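Local coordinates for protein AHL synthase (Burkholderia glumae, PDB 3P2F) that probably makes N-acyl-homoserine lactone quorum-sensing signals from S-adenosyl-L-methionine and fatty acyl chains delivered by acyl carrier protein, at residues A[95-100]-A[135-140]; A[157-162]-A[176-181]. The protein carries 3 engineered substitutions. All blocks are in the same frame, centred on the assembly; numbering follows the deposited sequence.

Interaction 1 (A[95-100]-A[135-140]); sequences AHVWEL and GARQLI
G135 turns its carbonyl oxygen toward the edge of the H96 imidazole. Its positive phi of 101° suits glycine, and it closes helix 120-132 as the C-prime residue of a Schellman motif. A136 follows; its small methyl fits against the pyrrole part of W98, with CB 3.3 Å from W98 CD1. At R137 the side chain folds back over H96. CG sits between the backbone N and the carbonyl carbon (chi1 48°) and a second bend at chi2 brings one face of the guanidinium over H96 CB, 3.4 Å from R137 CZ, so the arginine uses both its aliphatic and its flat parts. The same region holds a shared acceptor: H96 O takes a nearly straight bond from R137 N at 2.6 Å and a more bent one from Q138 N at 3.1 Å. Q138 in turn offers its carbonyl oxygen to W98 N, while its side-chain NE2 hydrogen-bonds D178 OD1 on the next strand. L139, on the W98 face, lays CD2 3.8 Å from W98 CB, a branched apolar group suited to the layer beneath helix 120-132. I140 ends the segment with two bonds, I140 N to W98 O at 3.0 Å and L100 N to I140 O at 2.8 Å; on the opposite face its CG2 meets V97 CG1 at 3.8 Å. This parallel pair, joined through a helix, is a beta-alpha-beta connection, consistent with the acetyltransferase-like (GNAT) fold of autoinducer synthases.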
loop_
_atom_site.group_PDB
_atom_site.type_symbol
_atom_site.label_atom_id
_atom_site.label_comp_id
_atom_site.label_asym_id
_atom_site.label_seq_id
_atom_site.Cartn_x
_atom_site.Cartn_y
_atom_site.Cartn_z
ATOM N N ALA A 95 -4.148 16.386 1.051
ATOM C CA ALA A 95 -4.002 15.801 2.375
ATOM C C ALA A 95 -5.022 14.673 2.494
ATOM O O ALA A 95 -4.907 13.806 3.360
ATOM C CB ALA A 95 -4.261 16.852 3.454
ATOM N N HIS A 96 -6.011 14.688 1.604
ATOM C CA HIS A 96 -7.070 13.692 1.616
ATOM C C HIS A 96 -6.732 12.411 0.871
ATOM O O HIS A 96 -7.503 11.456 0.908
ATOM C CB HIS A 96 -8.355 14.278 1.025
ATOM C CG HIS A 96 -8.950 15.390 1.834
ATOM N ND1 HIS A 96 -9.091 15.323 3.202
ATOM C CD2 HIS A 96 -9.470 16.583 1.460
ATOM C CE1 HIS A 96 -9.671 16.427 3.638
ATOM N NE2 HIS A 96 -9.912 17.208 2.599
ATOM N N VAL A 97 -5.591 12.392 0.187
ATOM C CA VAL A 97 -5.183 11.212 -0.571
ATOM C C VAL A 97 -3.767 10.771 -0.219
ATOM O O VAL A 97 -2.846 11.583 -0.204
ATOM C CB VAL A 97 -5.216 11.477 -2.103
ATOM C CG1 VAL A 97 -4.852 10.191 -2.867
ATOM C CG2 VAL A 97 -6.583 11.977 -2.521
ATOM N N TRP A 98 -3.608 9.482 0.058
ATOM C CA TRP A 98 -2.308 8.895 0.370
ATOM C C TRP A 98 -2.069 7.797 -0.660
ATOM O O TRP A 98 -3.025 7.192 -1.153
ATOM C CB TRP A 98 -2.291 8.290 1.782
ATOM C CG TRP A 98 -2.041 9.299 2.859
ATOM C CD1 TRP A 98 -2.792 10.405 3.133
ATOM C CD2 TRP A 98 -0.931 9.333 3.766
ATOM N NE1 TRP A 98 -2.217 11.127 4.145
ATOM C CE2 TRP A 98 -1.073 10.495 4.554
ATOM C CE3 TRP A 98 0.172 8.496 3.986
ATOM C CZ2 TRP A 98 -0.156 10.848 5.549
ATOM C CZ3 TRP A 98 1.087 8.844 4.979
ATOM C CH2 TRP A 98 0.914 10.016 5.749
ATOM N N GLU A 99 -0.799 7.554 -0.981
ATOM C CA GLU A 99 -0.424 6.530 -1.948
ATOM C C GLU A 99 -0.052 5.223 -1.268
ATOM O O GLU A 99 0.690 5.204 -0.286
ATOM C CB GLU A 99 0.776 6.969 -2.798
ATOM C CG GLU A 99 1.247 5.849 -3.733
ATOM C CD GLU A 99 2.601 6.103 -4.361
ATOM O OE1 GLU A 99 3.579 6.300 -3.605
ATOM O OE2 GLU A 99 2.689 6.092 -5.611
ATOM N N LEU A 100 -0.557 4.126 -1.812
ATOM C CA LEU A 100 -0.263 2.808 -1.276
ATOM C C LEU A 100 0.670 2.162 -2.286
ATOM O O LEU A 100 0.346 2.103 -3.469
ATOM C CB LEU A 100 -1.554 1.992 -1.163
ATOM C CG LEU A 100 -1.638 0.714 -0.323
ATOM C CD1 LEU A 100 -2.088 -0.435 -1.214
ATOM C CD2 LEU A 100 -0.310 0.405 0.342
ATOM N N GLY A 135 -5.888 11.567 8.083
ATOM C CA GLY A 135 -6.695 12.484 7.288
ATOM C C GLY A 135 -7.052 11.994 5.893
ATOM O O GLY A 135 -7.867 12.601 5.197
ATOM N N ALA A 136 -6.442 10.895 5.476
ATOM C CA ALA A 136 -6.702 10.340 4.156
ATOM C C ALA A 136 -8.153 9.897 4.014
ATOM O O ALA A 136 -8.723 9.306 4.929
ATOM C CB ALA A 136 -5.762 9.155 3.894
ATOM N N ARG A 137 -8.750 10.200 2.869
ATOM C CA ARG A 137 -10.124 9.802 2.597
ATOM C C ARG A 137 -10.095 8.789 1.461
ATOM O O ARG A 137 -11.063 8.078 1.210
ATOM C CB ARG A 137 -10.979 11.020 2.226
ATOM C CG ARG A 137 -10.388 11.952 1.175
ATOM C CD ARG A 137 -10.495 11.404 -0.251
ATOM N NE ARG A 137 -9.976 12.327 -1.266
ATOM C CZ ARG A 137 -10.494 13.524 -1.532
ATOM N NH1 ARG A 137 -11.555 13.956 -0.855
ATOM N NH2 ARG A 137 -9.956 14.295 -2.475
ATOM N N GLN A 138 -8.950 8.721 0.793
ATOM C CA GLN A 138 -8.755 7.798 -0.315
ATOM C C GLN A 138 -7.311 7.329 -0.393
ATOM O O GLN A 138 -6.400 7.989 0.105
ATOM C CB GLN A 138 -9.090 8.470 -1.653
ATOM C CG GLN A 138 -10.558 8.709 -1.938
ATOM C CD GLN A 138 -10.760 9.382 -3.283
ATOM O OE1 GLN A 138 -10.355 10.526 -3.483
ATOM N NE2 GLN A 138 -11.370 8.667 -4.219
ATOM N N LEU A 139 -7.120 6.180 -1.028
ATOM C CA LEU A 139 -5.796 5.636 -1.261
ATOM C C LEU A 139 -5.686 5.482 -2.773
ATOM O O LEU A 139 -6.672 5.186 -3.449
ATOM C CB LEU A 139 -5.619 4.266 -0.597
ATOM C CG LEU A 139 -5.617 4.225 0.932
ATOM C CD1 LEU A 139 -5.299 2.812 1.378
ATOM C CD2 LEU A 139 -4.588 5.216 1.490
ATOM N N ILE A 140 -4.491 5.717 -3.303
ATOM C CA ILE A 140 -4.261 5.564 -4.724
ATOM C C ILE A 140 -2.902 4.909 -4.869
ATOM O O ILE A 140 -2.011 5.127 -4.049
ATOM C CB ILE A 140 -4.269 6.927 -5.461
ATOM C CG1 ILE A 140 -4.329 6.690 -6.973
ATOM C CG2 ILE A 140 -3.019 7.742 -5.105
ATOM C CD1 ILE A 140 -4.641 7.938 -7.774
#

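Interaction 2 (A[157-162]-A[176-181]); sequences HAHRAG and WIDIDA
The imidazole of H159 has W176 CB over one face, 3.7 Å from the ring centroid and 18° off the normal, a CH-pi contact; the carbonyl oxygen of H157 lies at its edge. H159 and the five-membered ring of W176 are only 23° from parallel but slid apart, so they barely overlap. H159 comes close because its CG lies between the backbone N and the carbonyl carbon (chi1 58°), which brings the ring across to W176 on the partner strand. On the indole, R160 O lies at the edge near the plane, and A161 CB packs against the benzo part, 3.3 Å from W176 CE3; a methyl is small enough to nestle beside so large a ring. The H157 ring carries the D178 carboxylate carbon over one face, near the rim, while D178 OD1 accepts a hydrogen bond from Q138 NE2 on the neighbouring strand.

Beneath these groups runs an antiparallel ladder that adds strand 158-160 to strand 170-178, which also pairs with strand 138-144; it extends the mixed sheet of the synthase, consistent with an acetyltransferase-like fold. H159 and W176 form a hydrogen-bonded pair: W176 N reaches H159 O at 2.8 Å, and H159 N gives to W176 O at 3.1 Å. A158 and I177 are a non-hydrogen-bonded pair, with A158 CB 4.3 Å from I177 CG1 on the face away from the H159 and W176 side chains. There I177 reaches L124 of helix 120-132, as befits a branched apolar residue. D178 N binds H157 O at 3.0 Å, extending the ladder by one more bond. Beyond it the chain leaves the strand through an inverse gamma turn centred on I179, and D180, with the short carboxylate suited to an N-cap, accepts from T183 N at the start of helix 181-186.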
loop_
_atom_site.group_PDB
_atom_site.type_symbol
_atom_site.label_atom_id
_atom_site.label_comp_id
_atom_site.label_asym_id
_atom_site.label_seq_id
_atom_site.Cartn_x
_atom_site.Cartn_y
_atom_site.Cartn_z
ATOM N N HIS A 157 -14.224 -0.686 -1.399
ATOM C CA HIS A 157 -14.695 0.122 -2.511
ATOM C C HIS A 157 -13.494 0.564 -3.351
ATOM O O HIS A 157 -12.979 1.666 -3.186
ATOM C CB HIS A 157 -15.446 1.348 -1.980
ATOM C CG HIS A 157 -16.028 2.220 -3.050
ATOM N ND1 HIS A 157 -15.864 1.966 -4.395
ATOM C CD2 HIS A 157 -16.771 3.349 -2.970
ATOM C CE1 HIS A 157 -16.480 2.900 -5.098
ATOM N NE2 HIS A 157 -17.039 3.751 -4.256
ATOM N N ALA A 158 -13.033 -0.318 -4.229
ATOM C CA ALA A 158 -11.917 0.000 -5.115
ATOM C C ALA A 158 -12.483 0.312 -6.500
ATOM O O ALA A 158 -13.467 -0.298 -6.927
ATOM C CB ALA A 158 -10.959 -1.178 -5.206
ATOM N N HIS A 159 -11.877 1.278 -7.182
ATOM C CA HIS A 159 -12.289 1.654 -8.533
ATOM C C HIS A 159 -11.059 2.203 -9.262
ATOM O O HIS A 159 -10.146 2.738 -8.638
ATOM C CB HIS A 159 -13.431 2.685 -8.507
ATOM C CG HIS A 159 -13.111 3.951 -7.771
ATOM N ND1 HIS A 159 -13.069 4.025 -6.394
ATOM C CD2 HIS A 159 -12.866 5.204 -8.219
ATOM C CE1 HIS A 159 -12.817 5.269 -6.028
ATOM N NE2 HIS A 159 -12.690 6.005 -7.117
ATOM N N ARG A 160 -11.038 2.064 -10.582
ATOM C CA ARG A 160 -9.892 2.488 -11.374
ATOM C C ARG A 160 -9.683 3.980 -11.583
ATOM O O ARG A 160 -10.636 4.742 -11.753
ATOM C CB ARG A 160 -9.936 1.783 -12.731
ATOM C CG ARG A 160 -9.858 0.277 -12.592
ATOM C CD ARG A 160 -9.941 -0.444 -13.917
ATOM N NE ARG A 160 -9.603 -1.846 -13.714
ATOM C CZ ARG A 160 -9.573 -2.771 -14.667
ATOM N NH1 ARG A 160 -9.865 -2.452 -15.928
ATOM N NH2 ARG A 160 -9.250 -4.019 -14.352
ATOM N N ALA A 161 -8.415 4.383 -11.571
ATOM C CA ALA A 161 -8.041 5.783 -11.785
ATOM C C ALA A 161 -7.469 5.926 -13.191
ATOM O O ALA A 161 -7.033 7.006 -13.587
ATOM C CB ALA A 161 -7.001 6.217 -10.758
ATOM N N GLY A 162 -7.477 4.826 -13.938
ATOM C CA GLY A 162 -6.956 4.843 -15.295
ATOM C C GLY A 162 -7.086 3.483 -15.955
ATOM O O GLY A 162 -7.504 2.518 -15.320
ATOM N N TRP A 176 -7.796 3.221 -7.139
ATOM C CA TRP A 176 -8.246 4.008 -6.004
ATOM C C TRP A 176 -8.946 3.084 -5.032
ATOM O O TRP A 176 -9.446 2.028 -5.412
ATOM C CB TRP A 176 -9.261 5.068 -6.436
ATOM C CG TRP A 176 -8.734 6.459 -6.465
ATOM C CD1 TRP A 176 -8.066 7.116 -5.463
ATOM C CD2 TRP A 176 -8.871 7.391 -7.531
ATOM N NE1 TRP A 176 -7.782 8.402 -5.844
ATOM C CE2 TRP A 176 -8.266 8.599 -7.112
ATOM C CE3 TRP A 176 -9.448 7.326 -8.801
ATOM C CZ2 TRP A 176 -8.222 9.731 -7.918
ATOM C CZ3 TRP A 176 -9.407 8.447 -9.602
ATOM C CH2 TRP A 176 -8.797 9.639 -9.157
ATOM N N ILE A 177 -8.966 3.500 -3.777
ATOM C CA ILE A 177 -9.661 2.796 -2.721
ATOM C C ILE A 177 -10.285 3.916 -1.900
ATOM O O ILE A 177 -9.566 4.750 -1.340
ATOM C CB ILE A 177 -8.718 1.997 -1.805
ATOM C CG1 ILE A 177 -8.184 0.764 -2.531
ATOM C CG2 ILE A 177 -9.472 1.561 -0.546
ATOM C CD1 ILE A 177 -7.172 -0.014 -1.706
ATOM N N ASP A 178 -11.614 3.970 -1.860
ATOM C CA ASP A 178 -12.276 5.003 -1.072
ATOM C C ASP A 178 -12.368 4.529 0.366
ATOM O O ASP A 178 -12.724 3.383 0.634
ATOM C CB ASP A 178 -13.686 5.292 -1.595
ATOM C CG ASP A 178 -13.682 6.085 -2.893
ATOM O OD1 ASP A 178 -12.578 6.404 -3.396
ATOM O OD2 ASP A 178 -14.783 6.391 -3.408
ATOM N N ILE A 179 -12.030 5.408 1.298
ATOM C CA ILE A 179 -12.123 5.047 2.700
ATOM C C ILE A 179 -13.506 5.485 3.181
ATOM O O ILE A 179 -13.662 6.479 3.888
ATOM C CB ILE A 179 -11.006 5.721 3.517
ATOM C CG1 ILE A 179 -9.643 5.297 2.952
ATOM C CG2 ILE A 179 -11.124 5.326 4.987
ATOM C CD1 ILE A 179 -8.462 6.033 3.557
ATOM N N ASP A 180 -14.511 4.723 2.763
ATOM C CA ASP A 180 -15.895 4.999 3.114
ATOM C C ASP A 180 -16.489 3.883 3.973
ATOM O O ASP A 180 -15.774 3.007 4.460
ATOM C CB ASP A 180 -16.730 5.172 1.838
ATOM C CG ASP A 180 -16.602 3.984 0.878
ATOM O OD1 ASP A 180 -16.089 2.910 1.282
ATOM O OD2 ASP A 180 -17.027 4.128 -0.288
ATOM N N ALA A 181 -17.808 3.915 4.142
ATOM C CA ALA A 181 -18.495 2.921 4.949
ATOM C C ALA A 181 -18.259 1.506 4.436
ATOM O O ALA A 181 -18.035 0.583 5.221
ATOM C CB ALA A 181 -19.985 3.222 4.984
#

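Overall arrangement
From the N terminus, the chain first passes through 95-100, then traverses helix 120-132 and returns at 135-140, where interaction 1 closes a loop of 34 intervening residues. Helix 145-154 leads on to 157-162, and after a shorter excursion that includes strand 165-167 the chain comes back at 176-181, closing interaction 2. The two loops follow one another in series; neither nests in nor crosses the other. They meet side by side in one mixed sheet, because strand 138-144 neighbours strand 170-178, and their centres are about 10 Å apart. R137 O probably accepts a hydrogen bond from I179 N, linking the parallel pair to the antiparallel one.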